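Local coordinates for protein sulfite reductase [ferredoxin] (Mycobacterium tuberculosis, PDB 1ZJ8) that probably reduces sulfite to sulfide with electrons from ferredoxin, using a siroheme and a [4Fe-4S] cluster, at residues 52-57 / 156-161; 484-489 / 551-556. All blocks are in the same frame, centred on the assembly; numbering follows the deposited sequence.

Followed from the N terminus, the chain first closes on itself at interaction 1, where helix 49-60 meets helix 154-162 after 98 intervening residues of mixed helix and strand. That closure ties an early helix to the ferredoxin-like half domain of 97-164. Interaction 2 comes much later, between the start of strand 486-494 and helix 553-559 near the C terminus, with 61 residues between its segments and both of them in the second 4Fe-4S domain range. The two loops run in series, neither enclosing nor crossing the other. The centres of interactions 1 and 2 are about 45 Å apart, on opposite sides of the chain's centre; the nearest atoms of interactions 1 and 2 are about 30 Å apart.

Interaction 1: 52-57 / 156-161; sequences RIENIY and EIWRRL
Two helical segments, 52-57 and 156-161, face each other at a distance: the nearest CA atoms, of E54 and E156, are 9.5 Å apart, so side chains must span the gap. Helix 49-60 widens into a pi-type turn over 53-57, with Y57 N bonded to R52 O at 2.9 Å. This is helix-to-helix packing through one tryptophan, W158, which joins helix 154-162 of the ferredoxin-like half domain to helix 49-60. I53 meets the outer atoms of its six-membered ring obliquely, both branches from one side of the plane, I53 CG2 lying 4.1 Å from W158 CZ3 and I53 CG1 4.1 Å from W158 CH2. CG2 stands anti to the backbone N and CG1 anti to the carbonyl carbon (chi1 -57°), which sets both branches against neighbouring ring atoms. E54 approaches obliquely from the other side of the indole plane, E54 OE2 4.2 Å from W158 CE3, its carboxylate nearly perpendicular to the indole (86°). R50 makes a salt bridge to that same OE2 and a cation-pi contact with W158, while T168 takes the indole NE1. The chemistry across the two segments is therefore apolar packing at I53, bordered by a carboxylate whose charge R50 probably offsets.

Interaction 2: 484-489 / 551-556; sequences ADIGFK and ERFAQW
D485 and F553 join the mixed sheet of the second 4Fe-4S domain to its C-terminal helix: D485 directly precedes strand 486-494, the central strand of five, and F553 opens helix 553-559. The backbones come close here, with the CA atoms of D485 and A554 6.0 Å apart. Traced outward, F553 leaves the helix with its CG anti to the backbone N (chi1 -168°), which carries the ring toward the strand. F553 CB is 4.2 Å from D485 OD2. F553 CD2 makes the shortest contact, 3.6 Å to D485 CB, and F553 CE2 follows at 3.7 Å from D485 O while also touching I486 CG1. At the far end of the ring F553 CZ lies 4.2 Å from the same I486 CG1. The side chains of D485 and F553 run past each other in opposite directions, the carboxylate turned 38° from the ring plane, whereas I486 crosses F553 at about a right angle. F543 packs edge-to-face with F553, and I486 also touches I536 and V539 of helix 532-545, so the phenyl group belongs to an apolar layer between the sheet and the C-terminal helices. T468 OG1 accepts a hydrogen bond from the backbone N of D485, and D485 OD1 reaches past the ring to A554, 3.9 Å from A554 CB.

Interaction 1: 52-57 / 156-161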
loop_
_atom_site.group_PDB
_atom_site.type_symbol
_atom_site.label_atom_id
_atom_site.label_comp_id
_atom_site.label_asym_id
_atom_site.label_seq_id
_atom_site.Cartn_x
_atom_site.Cartn_y
_atom_site.Cartn_z
ATOM N N ARG A 52 18.843 17.213 -13.601
ATOM C CA ARG A 52 19.987 16.300 -13.738
ATOM C C ARG A 52 19.652 14.984 -14.450
ATOM O O ARG A 52 20.541 14.377 -15.060
ATOM C CB ARG A 52 20.620 15.986 -12.375
ATOM C CG ARG A 52 21.633 17.008 -11.923
ATOM C CD ARG A 52 22.161 16.653 -10.560
ATOM N NE ARG A 52 21.152 16.841 -9.514
ATOM C CZ ARG A 52 21.353 16.587 -8.221
ATOM N NH1 ARG A 52 22.526 16.133 -7.804
ATOM N NH2 ARG A 52 20.383 16.792 -7.333
ATOM N N ILE A 53 18.396 14.535 -14.361
ATOM C CA ILE A 53 17.955 13.340 -15.097
ATOM C C ILE A 53 17.868 13.696 -16.577
ATOM O O ILE A 53 18.435 13.004 -17.421
ATOM C CB ILE A 53 16.552 12.824 -14.650
ATOM C CG1 ILE A 53 16.500 12.503 -13.147
ATOM C CG2 ILE A 53 16.141 11.604 -15.456
ATOM C CD1 ILE A 53 17.189 11.226 -12.728
ATOM N N GLU A 54 17.164 14.784 -16.879
ATOM C CA GLU A 54 16.912 15.166 -18.273
ATOM C C GLU A 54 18.152 15.723 -18.964
ATOM O O GLU A 54 18.292 15.560 -20.179
ATOM C CB GLU A 54 15.803 16.204 -18.385
ATOM C CG GLU A 54 14.451 15.758 -17.872
ATOM C CD GLU A 54 13.650 16.922 -17.329
ATOM O OE1 GLU A 54 14.278 17.943 -16.979
ATOM O OE2 GLU A 54 12.407 16.816 -17.246
ATOM N N ASN A 55 19.025 16.391 -18.201
ATOM C CA ASN A 55 20.274 16.960 -18.744
ATOM C C ASN A 55 21.387 15.920 -18.835
ATOM O O ASN A 55 21.856 15.592 -19.924
ATOM C CB ASN A 55 20.776 18.127 -17.879
ATOM C CG ASN A 55 19.886 19.362 -17.960
ATOM O OD1 ASN A 55 19.013 19.485 -18.841
ATOM N ND2 ASN A 55 20.114 20.299 -17.036
ATOM N N ILE A 56 21.787 15.401 -17.676
ATOM C CA ILE A 56 22.929 14.483 -17.557
ATOM C C ILE A 56 22.538 13.008 -17.770
ATOM O O ILE A 56 22.748 12.440 -18.858
ATOM C CB ILE A 56 23.638 14.610 -16.141
ATOM C CG1 ILE A 56 23.991 16.076 -15.807
ATOM C CG2 ILE A 56 24.865 13.695 -16.056
ATOM C CD1 ILE A 56 24.778 16.810 -16.892
ATOM N N TYR A 57 21.927 12.428 -16.736
ATOM C CA TYR A 57 21.857 10.978 -16.566
ATOM C C TYR A 57 21.142 10.228 -17.696
ATOM O O TYR A 57 21.595 9.157 -18.102
ATOM C CB TYR A 57 21.207 10.633 -15.215
ATOM C CG TYR A 57 21.899 11.224 -13.983
ATOM C CD1 TYR A 57 23.292 11.190 -13.841
ATOM C CD2 TYR A 57 21.153 11.790 -12.939
ATOM C CE1 TYR A 57 23.927 11.731 -12.703
ATOM C CE2 TYR A 57 21.776 12.327 -11.795
ATOM C CZ TYR A 57 23.163 12.286 -11.683
ATOM O OH TYR A 57 23.786 12.800 -10.561
ATOM N N GLU A 156 11.056 10.547 -21.479
ATOM C CA GLU A 156 10.025 10.156 -22.461
ATOM C C GLU A 156 8.753 9.709 -21.731
ATOM O O GLU A 156 7.641 10.114 -22.083
ATOM C CB GLU A 156 10.526 9.013 -23.370
ATOM C CG GLU A 156 10.195 9.161 -24.865
ATOM C CD GLU A 156 8.746 8.835 -25.230
ATOM O OE1 GLU A 156 7.833 9.374 -24.570
ATOM O OE2 GLU A 156 8.519 8.072 -26.205
ATOM N N ILE A 157 8.931 8.879 -20.708
ATOM C CA ILE A 157 7.809 8.400 -19.923
ATOM C C ILE A 157 7.079 9.583 -19.283
ATOM O O ILE A 157 5.862 9.741 -19.480
ATOM C CB ILE A 157 8.270 7.368 -18.861
ATOM C CG1 ILE A 157 8.744 6.085 -19.572
ATOM C CG2 ILE A 157 7.144 7.076 -17.870
ATOM C CD1 ILE A 157 9.520 5.127 -18.709
ATOM N N TRP A 158 7.830 10.425 -18.558
ATOM C CA TRP A 158 7.261 11.589 -17.847
ATOM C C TRP A 158 6.390 12.445 -18.751
ATOM O O TRP A 158 5.391 13.031 -18.331
ATOM C CB TRP A 158 8.372 12.460 -17.258
ATOM C CG TRP A 158 8.905 11.972 -15.926
ATOM C CD1 TRP A 158 8.257 11.176 -15.004
ATOM C CD2 TRP A 158 10.169 12.302 -15.343
ATOM N NE1 TRP A 158 9.053 10.977 -13.904
ATOM C CE2 TRP A 158 10.233 11.656 -14.083
ATOM C CE3 TRP A 158 11.255 13.079 -15.761
ATOM C CZ2 TRP A 158 11.347 11.762 -13.242
ATOM C CZ3 TRP A 158 12.354 13.182 -14.932
ATOM C CH2 TRP A 158 12.395 12.527 -13.687
ATOM N N ARG A 159 6.783 12.490 -20.007
ATOM C CA ARG A 159 6.113 13.282 -20.994
ATOM C C ARG A 159 4.759 12.654 -21.408
ATOM O O ARG A 159 3.748 13.366 -21.506
ATOM C CB ARG A 159 7.077 13.452 -22.170
ATOM C CG ARG A 159 7.031 14.810 -22.856
ATOM C CD ARG A 159 6.560 14.684 -24.294
ATOM N NE ARG A 159 7.285 13.619 -25.007
ATOM C CZ ARG A 159 6.726 12.545 -25.589
ATOM N NH1 ARG A 159 5.394 12.361 -25.589
ATOM N NH2 ARG A 159 7.514 11.650 -26.200
ATOM N N ARG A 160 4.733 11.334 -21.624
ATOM C CA ARG A 160 3.467 10.618 -21.919
ATOM C C ARG A 160 2.537 10.550 -20.700
ATOM O O ARG A 160 1.316 10.637 -20.833
ATOM C CB ARG A 160 3.720 9.185 -22.396
ATOM C CG ARG A 160 4.640 9.063 -23.583
ATOM C CD ARG A 160 4.301 7.858 -24.448
ATOM N NE ARG A 160 5.511 7.212 -24.958
ATOM C CZ ARG A 160 5.539 6.224 -25.858
ATOM N NH1 ARG A 160 4.419 5.738 -26.384
ATOM N NH2 ARG A 160 6.702 5.709 -26.235
ATOM N N LEU A 161 3.127 10.359 -19.520
ATOM C CA LEU A 161 2.378 10.336 -18.268
ATOM C C LEU A 161 1.714 11.669 -17.991
ATOM O O LEU A 161 0.537 11.719 -17.621
ATOM C CB LEU A 161 3.311 10.060 -17.105
ATOM C CG LEU A 161 3.841 8.649 -16.998
ATOM C CD1 LEU A 161 4.816 8.622 -15.834
ATOM C CD2 LEU A 161 2.712 7.637 -16.805
#

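Interaction 2: 484-489 / 551-556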
loop_
_atom_site.group_PDB
_atom_site.type_symbol
_atom_site.label_atom_id
_atom_site.label_comp_id
_atom_site.label_asym_id
_atom_site.label_seq_id
_atom_site.Cartn_x
_atom_site.Cartn_y
_atom_site.Cartn_z
ATOM N N ALA A 484 -3.362 -9.994 8.945
ATOM C CA ALA A 484 -3.919 -11.041 8.093
ATOM C C ALA A 484 -4.346 -12.130 9.010
ATOM O O ALA A 484 -3.783 -12.268 10.076
ATOM C CB ALA A 484 -2.861 -11.574 7.152
ATOM N N ASP A 485 -5.341 -12.904 8.607
ATOM C CA ASP A 485 -5.662 -14.117 9.328
ATOM C C ASP A 485 -4.430 -15.022 9.289
ATOM O O ASP A 485 -4.031 -15.538 10.327
ATOM C CB ASP A 485 -6.906 -14.791 8.749
ATOM C CG ASP A 485 -8.181 -13.987 9.003
ATOM O OD1 ASP A 485 -8.236 -13.200 9.990
ATOM O OD2 ASP A 485 -9.123 -14.130 8.187
ATOM N N ILE A 486 -3.808 -15.174 8.115
ATOM C CA ILE A 486 -2.540 -15.865 8.001
ATOM C C ILE A 486 -1.493 -14.954 7.349
ATOM O O ILE A 486 -1.509 -14.745 6.144
ATOM C CB ILE A 486 -2.690 -17.153 7.190
ATOM C CG1 ILE A 486 -3.856 -17.977 7.730
ATOM C CG2 ILE A 486 -1.384 -17.966 7.239
ATOM C CD1 ILE A 486 -4.103 -19.248 7.001
ATOM N N GLY A 487 -0.581 -14.418 8.150
ATOM C CA GLY A 487 0.466 -13.538 7.647
ATOM C C GLY A 487 1.774 -14.285 7.606
ATOM O O GLY A 487 2.054 -15.092 8.488
ATOM N N PHE A 488 2.580 -14.034 6.582
ATOM C CA PHE A 488 3.873 -14.695 6.446
ATOM C C PHE A 488 4.967 -13.646 6.371
ATOM O O PHE A 488 4.902 -12.746 5.536
ATOM C CB PHE A 488 3.897 -15.575 5.198
ATOM C CG PHE A 488 2.990 -16.767 5.277
ATOM C CD1 PHE A 488 3.442 -17.964 5.782
ATOM C CD2 PHE A 488 1.678 -16.696 4.834
ATOM C CE1 PHE A 488 2.610 -19.062 5.854
ATOM C CE2 PHE A 488 0.836 -17.808 4.905
ATOM C CZ PHE A 488 1.312 -18.987 5.412
ATOM N N LYS A 489 5.958 -13.756 7.258
ATOM C CA LYS A 489 7.118 -12.854 7.249
ATOM C C LYS A 489 8.321 -13.647 6.797
ATOM O O LYS A 489 8.823 -14.509 7.529
ATOM C CB LYS A 489 7.391 -12.239 8.629
ATOM C CG LYS A 489 8.650 -11.297 8.698
ATOM C CD LYS A 489 8.807 -10.566 10.055
ATOM C CE LYS A 489 8.725 -11.511 11.270
ATOM N NZ LYS A 489 8.748 -10.764 12.564
ATOM N N GLU A 551 -18.104 -19.060 13.582
ATOM C CA GLU A 551 -16.923 -18.430 14.180
ATOM C C GLU A 551 -15.933 -17.971 13.122
ATOM O O GLU A 551 -15.648 -18.694 12.174
ATOM C CB GLU A 551 -16.211 -19.380 15.144
ATOM C CG GLU A 551 -15.240 -18.651 16.075
ATOM C CD GLU A 551 -14.377 -19.578 16.909
ATOM O OE1 GLU A 551 -14.289 -20.780 16.580
ATOM O OE2 GLU A 551 -13.773 -19.095 17.894
ATOM N N ARG A 552 -15.389 -16.778 13.299
ATOM C CA ARG A 552 -14.329 -16.289 12.414
ATOM C C ARG A 552 -12.980 -16.921 12.758
ATOM O O ARG A 552 -12.757 -17.389 13.870
ATOM C CB ARG A 552 -14.235 -14.753 12.460
ATOM C CG ARG A 552 -15.228 -14.044 11.509
ATOM C CD ARG A 552 -15.416 -12.559 11.830
ATOM N NE ARG A 552 -14.158 -11.905 12.240
ATOM C CZ ARG A 552 -13.919 -11.312 13.420
ATOM N NH1 ARG A 552 -14.864 -11.249 14.365
ATOM N NH2 ARG A 552 -12.718 -10.754 13.654
ATOM N N PHE A 553 -12.094 -16.942 11.771
ATOM C CA PHE A 553 -10.756 -17.503 11.915
ATOM C C PHE A 553 -9.933 -16.807 13.020
ATOM O O PHE A 553 -9.275 -17.475 13.828
ATOM C CB PHE A 553 -10.023 -17.429 10.567
ATOM C CG PHE A 553 -8.765 -18.218 10.532
ATOM C CD1 PHE A 553 -8.781 -19.550 10.169
ATOM C CD2 PHE A 553 -7.560 -17.639 10.886
ATOM C CE1 PHE A 553 -7.610 -20.288 10.156
ATOM C CE2 PHE A 553 -6.400 -18.365 10.875
ATOM C CZ PHE A 553 -6.425 -19.694 10.511
ATOM N N ALA A 554 -9.984 -15.474 13.057
ATOM C CA ALA A 554 -9.255 -14.684 14.069
ATOM C C ALA A 554 -9.714 -14.969 15.507
ATOM O O ALA A 554 -8.952 -14.789 16.460
ATOM C CB ALA A 554 -9.365 -13.195 13.772
ATOM N N GLN A 555 -10.955 -15.420 15.663
ATOM C CA GLN A 555 -11.466 -15.838 16.967
ATOM C C GLN A 555 -11.033 -17.250 17.374
ATOM O O GLN A 555 -10.660 -17.464 18.516
ATOM C CB GLN A 555 -12.984 -15.717 17.007
ATOM C CG GLN A 555 -13.433 -14.274 17.100
ATOM C CD GLN A 555 -14.921 -14.114 16.940
ATOM O OE1 GLN A 555 -15.698 -15.052 17.176
ATOM N NE2 GLN A 555 -15.337 -12.920 16.525
ATOM N N TRP A 556 -11.080 -18.206 16.452
ATOM C CA TRP A 556 -10.647 -19.576 16.741
ATOM C C TRP A 556 -9.153 -19.644 17.138
ATOM O O TRP A 556 -8.718 -20.529 17.879
ATOM C CB TRP A 556 -10.949 -20.460 15.526
ATOM C CG TRP A 556 -10.444 -21.821 15.674
ATOM C CD1 TRP A 556 -10.956 -22.795 16.466
ATOM C CD2 TRP A 556 -9.285 -22.371 15.044
ATOM N NE1 TRP A 556 -10.193 -23.934 16.364
ATOM C CE2 TRP A 556 -9.158 -23.702 15.496
ATOM C CE3 TRP A 556 -8.346 -21.873 14.131
ATOM C CZ2 TRP A 556 -8.124 -24.550 15.066
ATOM C CZ3 TRP A 556 -7.316 -22.711 13.704
ATOM C CH2 TRP A 556 -7.213 -24.037 14.175
#